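Local coordinates for protein ATP12 ATPase (Paracoccus denitrificans, PDB 2P4X) that probably acts as an ATP12-family chaperone that assists assembly of the F1 sector of ATP synthase, as its mitochondrial relatives do by binding the alpha subunit, at residues K20-W25 / P41-T46; R10-S15 / V27-R32; R114-G119 / R200-F205; D121-W126 / L179-A184. All coordinates share one frame; numbering follows the deposited sequence.

Contact 1 of 4, residues K20-W25 / P41-T46; sequences KEEGGW and PLRLPT
Trp25 and Leu44 meet as an antiparallel hydrogen-bonded pair, and this single beta bridge is the tight part of the contact. Trp25 N donates to Leu44 O at 2.7 Å, and Leu44 N returns an almost straight bond to Trp25 O at 2.9 Å. Just ahead of the bridge, Gly24 CA approaches Leu44 O to 3.3 Å; any side chain at Gly24 would run into that oxygen, so the absence of one lets the backbones close. The indole extends the fit: Trp25 CD1 comes 3.4 Å from Thr46 C, which lies over one face of the ring, while Leu44 O sits at the edge, in plane. Beneath, the Leu44 side chain packs on Leu49 and Ile53 of helix 47-58.

The other end is the solvent side, with Glu22 and Gly23 exposed, and an ion pair rather than paired backbone bonds makes the link. Here the Arg43 chain turns about its CB-CG bond (chi2 -67°) and passes Gly23 O to reach Glu21. Arg43 NH2 makes a salt bridge to Glu21 OE1 at 3.1 Å, arriving from above the carboxylate plane; the two flat groups stand 83° apart, and only NH2 bonds to the carboxylate. Arg43 NH1 also holds Leu42 O, at 2.6 Å, which steadies the guanidinium. A methionine in place of Arg43 would probably leave Glu21 without its charge mate and the loop tip freer to move.

With an inverse gamma turn at Gly23, the whole is a beta-hairpin loop, joining strands 16-19 and 26-29, clipped by an isolated beta bridge to the segment that enters helix 47-58 at its N-cap, Thr46.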
# COMPACT_ATOMS: atom_id res chain seq x y z
N LYS A 20 -15.40 16.71 -15.52
CA LYS A 20 -14.29 17.61 -15.21
C LYS A 20 -14.29 18.09 -13.76
O LYS A 20 -13.39 17.75 -12.99
CB LYS A 20 -14.32 18.82 -16.15
CG LYS A 20 -13.91 18.53 -17.59
CD LYS A 20 -12.41 18.25 -17.70
CE LYS A 20 -11.97 18.09 -19.16
NZ LYS A 20 -10.50 17.84 -19.28
N GLU A 21 -15.28 18.90 -13.40
CA GLU A 21 -15.39 19.42 -12.04
C GLU A 21 -14.15 20.19 -11.60
O GLU A 21 -13.02 19.79 -11.88
CB GLU A 21 -15.66 18.28 -11.07
CG GLU A 21 -16.27 18.71 -9.76
CD GLU A 21 -17.70 19.19 -9.94
OE1 GLU A 21 -18.32 19.61 -8.94
OE2 GLU A 21 -18.20 19.16 -11.09
N GLU A 22 -14.36 21.29 -10.89
CA GLU A 22 -13.26 22.13 -10.41
C GLU A 22 -12.25 21.34 -9.57
O GLU A 22 -11.26 20.84 -10.09
CB GLU A 22 -13.79 23.30 -9.58
CG GLU A 22 -15.31 23.33 -9.43
CD GLU A 22 -15.87 22.10 -8.71
OE1 GLU A 22 -17.10 22.04 -8.54
OE2 GLU A 22 -15.08 21.21 -8.31
N GLY A 23 -12.52 21.24 -8.27
CA GLY A 23 -11.63 20.53 -7.38
C GLY A 23 -11.53 19.03 -7.63
O GLY A 23 -11.95 18.24 -6.79
N GLY A 24 -10.97 18.65 -8.78
CA GLY A 24 -10.82 17.25 -9.10
C GLY A 24 -11.99 16.68 -9.90
O GLY A 24 -12.99 17.36 -10.11
N TRP A 25 -11.86 15.43 -10.32
CA TRP A 25 -12.90 14.76 -11.10
C TRP A 25 -14.01 14.14 -10.26
O TRP A 25 -13.78 13.74 -9.12
CB TRP A 25 -12.28 13.68 -11.97
CG TRP A 25 -11.21 14.19 -12.86
CD1 TRP A 25 -9.96 14.60 -12.50
CD2 TRP A 25 -11.31 14.37 -14.27
NE1 TRP A 25 -9.27 15.02 -13.60
CE2 TRP A 25 -10.07 14.89 -14.71
CE3 TRP A 25 -12.31 14.14 -15.21
CZ2 TRP A 25 -9.81 15.19 -16.04
CZ3 TRP A 25 -12.06 14.44 -16.54
CH2 TRP A 25 -10.82 14.96 -16.95
N PRO A 41 -18.68 15.10 -0.86
CA PRO A 41 -18.51 14.94 -2.31
C PRO A 41 -17.20 14.22 -2.65
O PRO A 41 -16.14 14.56 -2.12
CB PRO A 41 -18.53 16.39 -2.81
CG PRO A 41 -17.99 17.17 -1.63
CD PRO A 41 -18.72 16.53 -0.48
N LEU A 42 -17.28 13.22 -3.52
CA LEU A 42 -16.10 12.46 -3.90
C LEU A 42 -15.36 13.13 -5.05
O LEU A 42 -15.87 13.19 -6.17
CB LEU A 42 -16.47 11.03 -4.30
CG LEU A 42 -15.33 10.16 -4.83
CD1 LEU A 42 -14.29 9.99 -3.75
CD2 LEU A 42 -15.85 8.80 -5.28
N ARG A 43 -14.17 13.63 -4.76
CA ARG A 43 -13.35 14.30 -5.77
C ARG A 43 -12.02 13.58 -5.93
O ARG A 43 -11.25 13.44 -4.97
CB ARG A 43 -13.13 15.77 -5.38
CG ARG A 43 -14.40 16.62 -5.50
CD ARG A 43 -14.84 16.78 -6.95
NE ARG A 43 -16.19 17.32 -7.07
CZ ARG A 43 -17.30 16.63 -6.81
NH1 ARG A 43 -17.23 15.37 -6.43
NH2 ARG A 43 -18.49 17.21 -6.94
N LEU A 44 -11.77 13.12 -7.14
CA LEU A 44 -10.56 12.38 -7.48
C LEU A 44 -9.52 13.28 -8.15
O LEU A 44 -9.86 14.10 -9.00
CB LEU A 44 -10.94 11.23 -8.39
CG LEU A 44 -12.11 10.47 -7.74
CD1 LEU A 44 -12.80 9.62 -8.75
CD2 LEU A 44 -11.59 9.63 -6.57
N PRO A 45 -8.24 13.13 -7.79
CA PRO A 45 -7.17 13.95 -8.36
C PRO A 45 -6.86 13.74 -9.84
O PRO A 45 -6.21 14.57 -10.46
CB PRO A 45 -5.97 13.61 -7.47
CG PRO A 45 -6.20 12.16 -7.15
CD PRO A 45 -7.70 12.15 -6.82
N THR A 46 -7.33 12.64 -10.41
CA THR A 46 -7.02 12.35 -11.79
C THR A 46 -8.16 11.72 -12.57
O THR A 46 -9.03 11.06 -12.00
CB THR A 46 -5.82 11.39 -11.90
OG1 THR A 46 -6.18 10.13 -11.33
CG2 THR A 46 -4.61 11.96 -11.16

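Contact 2 of 4, residues R10-S15 / V27-R32; sequences RRFWAS and VLLDER
Trp13 swings its indole toward Leu29 because CG is tucked between the backbone N and the carbonyl carbon (chi1 60°), while Asp30 keeps CG beside its own backbone N (chi1 -76°), an angle that holds its carboxylate against Ala14 and Ser15. The motif is a type II' beta turn, Leu29 to Arg32, which links strands 26-29 and 32-33 and is gripped by the chain leading into strand 16-19.

Asp30 carries the polar half. Its OD2 accepts from Ala14 N at 3.2 Å on the syn side, and its OD1 takes a straighter bond from Ser15 N at 3.0 Å, met from above the carboxylate plane; Ser15 OG adds a weak bond to the same OD1. Two successive backbone N-H groups are thus held by one carboxylate. Asp30 also bonds in reverse through its own backbone, Asp30 N donating to Ser15 O at 2.7 Å. An alanine at Asp30 would probably leave the N-H groups of Ala14 and Ser15 without these acceptors and the polar grip on the turn to the single backbone bond.

Leu29 supplies the apolar half. Its CB rests 3.9 Å from Trp13 CB, and both its methyl groups lie over the indole, CD1 toward the six-membered ring. The indole N-H is fixed from helix 47-58, where Trp57 O accepts from Trp13 NE1. Phe12 reaches Leu29 more distantly, along the exposed margin. Leu29 CD2 makes a CH-pi contact, 3.9 Å from the centroid of the Trp13 five-membered ring and just 3° off its normal.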
# COMPACT_ATOMS: atom_id res chain seq x y z
N ARG A 10 -29.06 -1.65 -3.58
CA ARG A 10 -29.42 -2.02 -4.95
C ARG A 10 -29.05 -0.95 -5.96
O ARG A 10 -29.12 0.25 -5.67
CB ARG A 10 -30.93 -2.33 -5.04
CG ARG A 10 -31.41 -2.80 -6.42
CD ARG A 10 -32.46 -3.91 -6.29
NE ARG A 10 -33.03 -4.35 -7.56
CZ ARG A 10 -33.86 -3.61 -8.29
NH1 ARG A 10 -34.20 -2.41 -7.88
NH2 ARG A 10 -34.34 -4.08 -9.44
N ARG A 11 -28.65 -1.38 -7.15
CA ARG A 11 -28.27 -0.45 -8.21
C ARG A 11 -29.51 0.20 -8.81
O ARG A 11 -30.48 -0.48 -9.15
CB ARG A 11 -27.46 -1.18 -9.31
CG ARG A 11 -28.00 -1.00 -10.71
CD ARG A 11 -27.09 -0.23 -11.66
NE ARG A 11 -26.01 -1.05 -12.17
CZ ARG A 11 -25.28 -0.78 -13.25
NH1 ARG A 11 -25.50 0.31 -13.97
NH2 ARG A 11 -24.30 -1.58 -13.58
N PHE A 12 -29.46 1.52 -8.93
CA PHE A 12 -30.57 2.31 -9.46
C PHE A 12 -30.14 3.20 -10.61
O PHE A 12 -30.86 4.12 -11.00
CB PHE A 12 -31.13 3.17 -8.33
CG PHE A 12 -30.11 4.09 -7.70
CD1 PHE A 12 -29.86 5.34 -8.23
CD2 PHE A 12 -29.40 3.69 -6.57
CE1 PHE A 12 -28.92 6.18 -7.66
CE2 PHE A 12 -28.46 4.52 -5.98
CZ PHE A 12 -28.22 5.78 -6.53
N TRP A 13 -28.96 2.94 -11.17
CA TRP A 13 -28.45 3.75 -12.26
C TRP A 13 -28.26 2.93 -13.53
O TRP A 13 -28.07 1.72 -13.48
CB TRP A 13 -27.15 4.44 -11.83
CG TRP A 13 -26.05 3.48 -11.46
CD1 TRP A 13 -25.09 2.95 -12.30
CD2 TRP A 13 -25.83 2.86 -10.18
NE1 TRP A 13 -24.31 2.05 -11.62
CE2 TRP A 13 -24.74 1.97 -10.33
CE3 TRP A 13 -26.46 2.98 -8.93
CZ2 TRP A 13 -24.26 1.20 -9.27
CZ3 TRP A 13 -25.98 2.21 -7.88
CH2 TRP A 13 -24.89 1.33 -8.05
N ALA A 14 -28.31 3.59 -14.67
CA ALA A 14 -28.15 2.91 -15.93
C ALA A 14 -26.74 3.08 -16.47
O ALA A 14 -26.12 2.13 -16.96
CB ALA A 14 -29.16 3.45 -16.94
N SER A 15 -26.22 4.29 -16.36
CA SER A 15 -24.90 4.59 -16.88
C SER A 15 -24.01 5.32 -15.88
O SER A 15 -24.50 6.04 -15.00
CB SER A 15 -25.02 5.46 -18.12
OG SER A 15 -25.45 6.76 -17.73
N VAL A 27 -17.51 11.34 -10.31
CA VAL A 27 -18.05 10.16 -10.95
C VAL A 27 -19.56 10.31 -10.83
O VAL A 27 -20.08 10.66 -9.77
CB VAL A 27 -17.58 8.87 -10.24
CG1 VAL A 27 -18.21 7.65 -10.88
CG2 VAL A 27 -16.04 8.76 -10.33
N LEU A 28 -20.27 10.08 -11.93
CA LEU A 28 -21.72 10.26 -11.95
C LEU A 28 -22.50 9.00 -12.24
O LEU A 28 -22.24 8.32 -13.23
CB LEU A 28 -22.11 11.31 -13.00
CG LEU A 28 -21.35 12.63 -13.03
CD1 LEU A 28 -21.71 13.40 -14.28
CD2 LEU A 28 -21.66 13.43 -11.78
N LEU A 29 -23.44 8.69 -11.36
CA LEU A 29 -24.32 7.54 -11.54
C LEU A 29 -25.48 8.27 -12.23
O LEU A 29 -26.26 8.98 -11.58
CB LEU A 29 -24.74 6.98 -10.17
CG LEU A 29 -23.58 6.50 -9.29
CD1 LEU A 29 -24.11 5.93 -7.97
CD2 LEU A 29 -22.76 5.43 -10.04
N ASP A 30 -25.57 8.10 -13.54
CA ASP A 30 -26.56 8.80 -14.35
C ASP A 30 -26.26 10.29 -14.15
O ASP A 30 -25.20 10.76 -14.58
CB ASP A 30 -27.99 8.47 -13.93
CG ASP A 30 -28.42 7.10 -14.42
OD1 ASP A 30 -27.91 6.66 -15.46
OD2 ASP A 30 -29.28 6.46 -13.78
N GLU A 31 -27.15 11.01 -13.49
CA GLU A 31 -26.94 12.44 -13.26
C GLU A 31 -26.40 12.76 -11.87
O GLU A 31 -25.84 13.83 -11.64
CB GLU A 31 -28.25 13.21 -13.44
CG GLU A 31 -29.07 12.84 -14.67
CD GLU A 31 -28.26 12.82 -15.94
OE1 GLU A 31 -27.45 13.76 -16.15
OE2 GLU A 31 -28.43 11.88 -16.74
N ARG A 32 -26.57 11.83 -10.94
CA ARG A 32 -26.16 12.04 -9.55
C ARG A 32 -24.68 11.77 -9.23
O ARG A 32 -24.15 10.70 -9.54
CB ARG A 32 -27.03 11.19 -8.61
CG ARG A 32 -28.54 11.30 -8.87
CD ARG A 32 -29.35 10.64 -7.75
NE ARG A 32 -30.78 10.88 -7.92
CZ ARG A 32 -31.56 10.24 -8.78
NH1 ARG A 32 -31.07 9.30 -9.57
NH2 ARG A 32 -32.85 10.56 -8.87

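Contact 3 of 4, residues R114-G119 / R200-F205; sequences RAQAEG and RIDEEF
Ile201 projects from the first turn of helix 201-210 onto helix 110-130, and its two branches divide the work. CG2, anti to the backbone N, meets the methyl group of Ala115, with Ile201 CG2 3.7 Å from Ala115 CB. The same Ile201 CG2 also touches Gln116 CG, 4.0 Å away, where the Gln116 side chain crosses that of Ile201 at a slant. The longer branch, with CG1 beside the backbone N (chi1 -81°), carries CD1 toward the next turn of helix 110-130: Ile201 CD1 stands 3.8 Å from Ala115 O and 4.1 Å from Gly119 CA. A CB at Gly119 would strike this methyl, so the glycine provides the space it occupies.

The polar ends of Gln116 and Asp202 do not bond directly. A water joins them, accepting from Gln116 NE2 at 3.1 Å and donating to Asp202 OD2 at 3.1 Å. Gln116 OE1 is taken by the backbone N of Ala106, which should fix the rotation of the amide and aim NE2 at the water. Further along helix 201-210, Phe205 packs on Ala111 and Leu112, continuing the seam.

The short axes pass 10.2 Å apart, at 142°. This is near-antiparallel packing of two helices, with Ile201 set against the small residues Ala115 and Gly119, one turn apart, and it joins helix 110-130 to helix 201-210 in this largely helical part of the fold.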
# COMPACT_ATOMS: atom_id res chain seq x y z
N ARG A 114 21.19 -16.68 4.22
CA ARG A 114 21.63 -16.43 2.86
C ARG A 114 20.47 -15.94 1.96
O ARG A 114 20.65 -15.05 1.14
CB ARG A 114 22.21 -17.71 2.25
CG ARG A 114 22.81 -17.51 0.87
CD ARG A 114 23.08 -18.84 0.18
NE ARG A 114 23.94 -19.71 0.99
CZ ARG A 114 24.21 -20.97 0.68
NH1 ARG A 114 23.69 -21.52 -0.42
NH2 ARG A 114 25.00 -21.70 1.47
N ALA A 115 19.30 -16.54 2.11
CA ALA A 115 18.14 -16.16 1.31
C ALA A 115 17.78 -14.71 1.58
O ALA A 115 17.48 -13.94 0.66
CB ALA A 115 16.94 -17.08 1.65
N GLN A 116 17.82 -14.32 2.84
CA GLN A 116 17.50 -12.96 3.23
C GLN A 116 18.50 -11.97 2.66
O GLN A 116 18.12 -10.91 2.16
CB GLN A 116 17.47 -12.81 4.76
CG GLN A 116 16.34 -13.57 5.41
CD GLN A 116 16.31 -13.41 6.92
OE1 GLN A 116 17.35 -13.39 7.57
NE2 GLN A 116 15.12 -13.33 7.48
N ALA A 117 19.77 -12.32 2.74
CA ALA A 117 20.80 -11.43 2.22
C ALA A 117 20.69 -11.25 0.72
O ALA A 117 20.77 -10.14 0.23
CB ALA A 117 22.20 -11.95 2.59
N GLU A 118 20.50 -12.33 -0.02
CA GLU A 118 20.40 -12.24 -1.47
C GLU A 118 19.16 -11.44 -1.88
O GLU A 118 19.19 -10.67 -2.85
CB GLU A 118 20.37 -13.64 -2.08
CG GLU A 118 21.75 -14.31 -2.09
CD GLU A 118 21.70 -15.83 -2.21
OE1 GLU A 118 22.78 -16.46 -2.31
OE2 GLU A 118 20.58 -16.40 -2.21
N GLY A 119 18.07 -11.59 -1.14
CA GLY A 119 16.87 -10.87 -1.51
C GLY A 119 16.78 -9.44 -1.00
O GLY A 119 16.33 -8.56 -1.73
N ARG A 200 8.20 -12.28 2.45
CA ARG A 200 7.98 -13.58 3.08
C ARG A 200 9.06 -14.62 2.83
O ARG A 200 8.79 -15.82 2.77
CB ARG A 200 6.59 -14.13 2.72
CG ARG A 200 6.19 -14.05 1.29
CD ARG A 200 4.67 -14.12 1.20
NE ARG A 200 4.13 -15.33 1.82
CZ ARG A 200 4.14 -16.52 1.24
NH1 ARG A 200 4.65 -16.66 0.03
NH2 ARG A 200 3.63 -17.57 1.86
N ILE A 201 10.29 -14.16 2.68
CA ILE A 201 11.37 -15.10 2.48
C ILE A 201 11.43 -16.11 3.64
O ILE A 201 11.62 -17.29 3.42
CB ILE A 201 12.74 -14.35 2.32
CG1 ILE A 201 12.84 -13.85 0.86
CG2 ILE A 201 13.92 -15.28 2.72
CD1 ILE A 201 13.92 -12.76 0.61
N ASP A 202 11.22 -15.63 4.85
CA ASP A 202 11.27 -16.47 6.05
C ASP A 202 10.12 -17.48 6.02
O ASP A 202 10.33 -18.70 6.13
CB ASP A 202 11.15 -15.59 7.29
CG ASP A 202 11.51 -16.32 8.57
OD1 ASP A 202 11.18 -17.52 8.70
OD2 ASP A 202 12.11 -15.67 9.46
N GLU A 203 8.91 -16.97 5.86
CA GLU A 203 7.69 -17.79 5.80
C GLU A 203 7.80 -18.85 4.69
O GLU A 203 7.50 -20.03 4.90
CB GLU A 203 6.50 -16.84 5.54
CG GLU A 203 5.12 -17.43 5.55
CD GLU A 203 4.05 -16.33 5.54
OE1 GLU A 203 3.72 -15.81 4.46
OE2 GLU A 203 3.57 -15.98 6.63
N GLU A 204 8.25 -18.42 3.52
CA GLU A 204 8.41 -19.31 2.38
C GLU A 204 9.50 -20.35 2.66
O GLU A 204 9.36 -21.54 2.32
CB GLU A 204 8.76 -18.48 1.13
CG GLU A 204 8.94 -19.28 -0.14
CD GLU A 204 7.71 -20.12 -0.50
OE1 GLU A 204 6.56 -19.62 -0.36
OE2 GLU A 204 7.90 -21.27 -0.94
N PHE A 205 10.58 -19.91 3.28
CA PHE A 205 11.68 -20.81 3.65
C PHE A 205 11.15 -21.93 4.55
O PHE A 205 11.36 -23.10 4.29
CB PHE A 205 12.75 -20.04 4.42
CG PHE A 205 13.87 -20.91 4.89
CD1 PHE A 205 14.84 -21.33 4.01
CD2 PHE A 205 13.91 -21.34 6.22
CE1 PHE A 205 15.86 -22.19 4.43
CE2 PHE A 205 14.92 -22.20 6.64
CZ PHE A 205 15.90 -22.62 5.73
O HOH W 1 14.20 -13.58 10.40

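Contact 4 of 4, residues D121-W126 / L179-A184; sequences DPLIDW and LILGLA
Trp126 lays one face of its indole over the methyl group of Ala184, while at the ring's edge, in plane, sits Leu123 O from its own helix. The Ala184 CB contact is a CH-pi interaction, 4.2 Å from the centroid of the six-membered ring and 28° off the normal. This is crossed packing of two helices in the buried interior of the alpha-helical part of the chain: the axes of 121-126 and 179-184 approach to 10.3 Å at 73°.

The indole gets there because CG is anti to the backbone N (chi1 169°), which sends the six-membered ring across the other helix. Its leading corner, Trp126 CH2, comes 3.5 Å from Ala184 CA, and Trp126 CZ3 touches Ile180 CG2 at 4.0 Å as the two side chains slide past each other in opposite directions. Arg187 and Arg189, in the loop beyond helix 179-186, also touch the tryptophan.

One turn earlier, Leu123 extends the interface with both its methyl groups. Helix 110-130 is kinked around Pro122, just before it. Leu102 and Leu198 also pack against Leu123, adding to its apolar surroundings, and Asp100 OD2 accepts from Ile180 N at the start of helix 179-186. Leu123 CD2 rests 3.8 Å from Ala184 CB; the other methyl meets Leu181 where the two leucines cross at about a right angle, Leu123 CD1 to Leu181 CD2 measuring 3.3 Å, tighter than usual van der Waals contact.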
# COMPACT_ATOMS: atom_id res chain seq x y z
N ASP A 121 19.54 -7.41 0.60
CA ASP A 121 20.69 -6.51 0.50
C ASP A 121 20.59 -5.56 -0.69
O ASP A 121 20.97 -4.40 -0.58
CB ASP A 121 22.00 -7.30 0.43
CG ASP A 121 22.37 -7.93 1.76
OD1 ASP A 121 21.81 -7.52 2.80
OD2 ASP A 121 23.24 -8.84 1.76
N PRO A 122 20.09 -6.02 -1.85
CA PRO A 122 19.97 -5.11 -3.00
C PRO A 122 18.98 -3.96 -2.71
O PRO A 122 19.11 -2.86 -3.23
CB PRO A 122 19.47 -6.02 -4.12
CG PRO A 122 20.02 -7.36 -3.74
CD PRO A 122 19.80 -7.41 -2.26
N LEU A 123 17.97 -4.22 -1.87
CA LEU A 123 17.01 -3.18 -1.53
C LEU A 123 17.59 -2.24 -0.49
O LEU A 123 17.30 -1.05 -0.49
CB LEU A 123 15.68 -3.78 -1.05
CG LEU A 123 14.75 -4.16 -2.20
CD1 LEU A 123 13.62 -5.00 -1.66
CD2 LEU A 123 14.20 -2.89 -2.87
N ILE A 124 18.41 -2.78 0.42
CA ILE A 124 19.03 -1.92 1.42
C ILE A 124 20.00 -1.01 0.66
O ILE A 124 20.14 0.16 0.99
CB ILE A 124 19.84 -2.75 2.46
CG1 ILE A 124 18.88 -3.49 3.39
CG2 ILE A 124 20.77 -1.84 3.28
CD1 ILE A 124 18.02 -2.58 4.24
N ASP A 125 20.67 -1.56 -0.35
CA ASP A 125 21.62 -0.78 -1.15
C ASP A 125 20.90 0.32 -1.91
O ASP A 125 21.33 1.47 -1.94
CB ASP A 125 22.34 -1.69 -2.16
CG ASP A 125 23.28 -2.68 -1.48
OD1 ASP A 125 23.74 -2.37 -0.35
OD2 ASP A 125 23.57 -3.74 -2.09
N TRP A 126 19.79 -0.06 -2.52
CA TRP A 126 18.96 0.87 -3.28
C TRP A 126 18.56 2.02 -2.37
O TRP A 126 18.60 3.19 -2.77
CB TRP A 126 17.71 0.15 -3.81
CG TRP A 126 16.70 1.10 -4.36
CD1 TRP A 126 16.73 1.72 -5.58
CD2 TRP A 126 15.54 1.60 -3.68
NE1 TRP A 126 15.66 2.58 -5.70
CE2 TRP A 126 14.91 2.53 -4.55
CE3 TRP A 126 14.97 1.36 -2.42
CZ2 TRP A 126 13.75 3.21 -4.20
CZ3 TRP A 126 13.81 2.04 -2.07
CH2 TRP A 126 13.21 2.96 -2.96
N LEU A 179 9.08 -0.05 5.45
CA LEU A 179 8.98 1.24 4.79
C LEU A 179 9.81 1.15 3.49
O LEU A 179 9.39 1.68 2.47
CB LEU A 179 9.52 2.35 5.69
CG LEU A 179 9.52 3.77 5.11
CD1 LEU A 179 8.11 4.17 4.61
CD2 LEU A 179 9.99 4.73 6.20
N ILE A 180 10.97 0.50 3.52
CA ILE A 180 11.74 0.39 2.27
C ILE A 180 10.99 -0.35 1.18
O ILE A 180 11.00 0.07 0.02
CB ILE A 180 13.11 -0.33 2.45
CG1 ILE A 180 13.98 0.43 3.46
CG2 ILE A 180 13.80 -0.47 1.10
CD1 ILE A 180 14.09 1.91 3.21
N LEU A 181 10.36 -1.48 1.51
CA LEU A 181 9.61 -2.20 0.48
C LEU A 181 8.48 -1.31 -0.05
O LEU A 181 8.20 -1.32 -1.25
CB LEU A 181 9.04 -3.51 1.03
CG LEU A 181 10.03 -4.64 1.29
CD1 LEU A 181 9.29 -5.92 1.73
CD2 LEU A 181 10.80 -4.90 0.01
N GLY A 182 7.84 -0.55 0.83
CA GLY A 182 6.75 0.32 0.37
C GLY A 182 7.30 1.38 -0.58
O GLY A 182 6.81 1.54 -1.70
N LEU A 183 8.32 2.12 -0.14
CA LEU A 183 8.89 3.16 -0.99
C LEU A 183 9.42 2.58 -2.29
O LEU A 183 9.30 3.21 -3.35
CB LEU A 183 10.00 3.93 -0.24
CG LEU A 183 9.49 4.66 1.01
CD1 LEU A 183 10.65 5.28 1.77
CD2 LEU A 183 8.45 5.74 0.60
N ALA A 184 10.01 1.38 -2.23
CA ALA A 184 10.52 0.75 -3.45
C ALA A 184 9.40 0.49 -4.47
O ALA A 184 9.62 0.54 -5.68
CB ALA A 184 11.24 -0.55 -3.12

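The four contacts fall into two pairs on opposite sides of the chain's centre. Contacts 1 and 2, centres about 17 Å apart, have alternating segments and are built round the small antiparallel sheet of strands 16-19, 26-29 and 32-33; they touch where Leu44 CD1 packs 3.7 Å from Val27 CG2. Contacts 3 and 4, centres about 14 Å apart, share helix 110-130, and contact 4 is nested within the loop that contact 3 closes. Between the pairs the centres lie about 33 to 48 Å apart. The chaperone thus secures an N-terminal sheet region by contacts close in sequence and a larger helical region by long-range ones, the two pairs following one another along the chain.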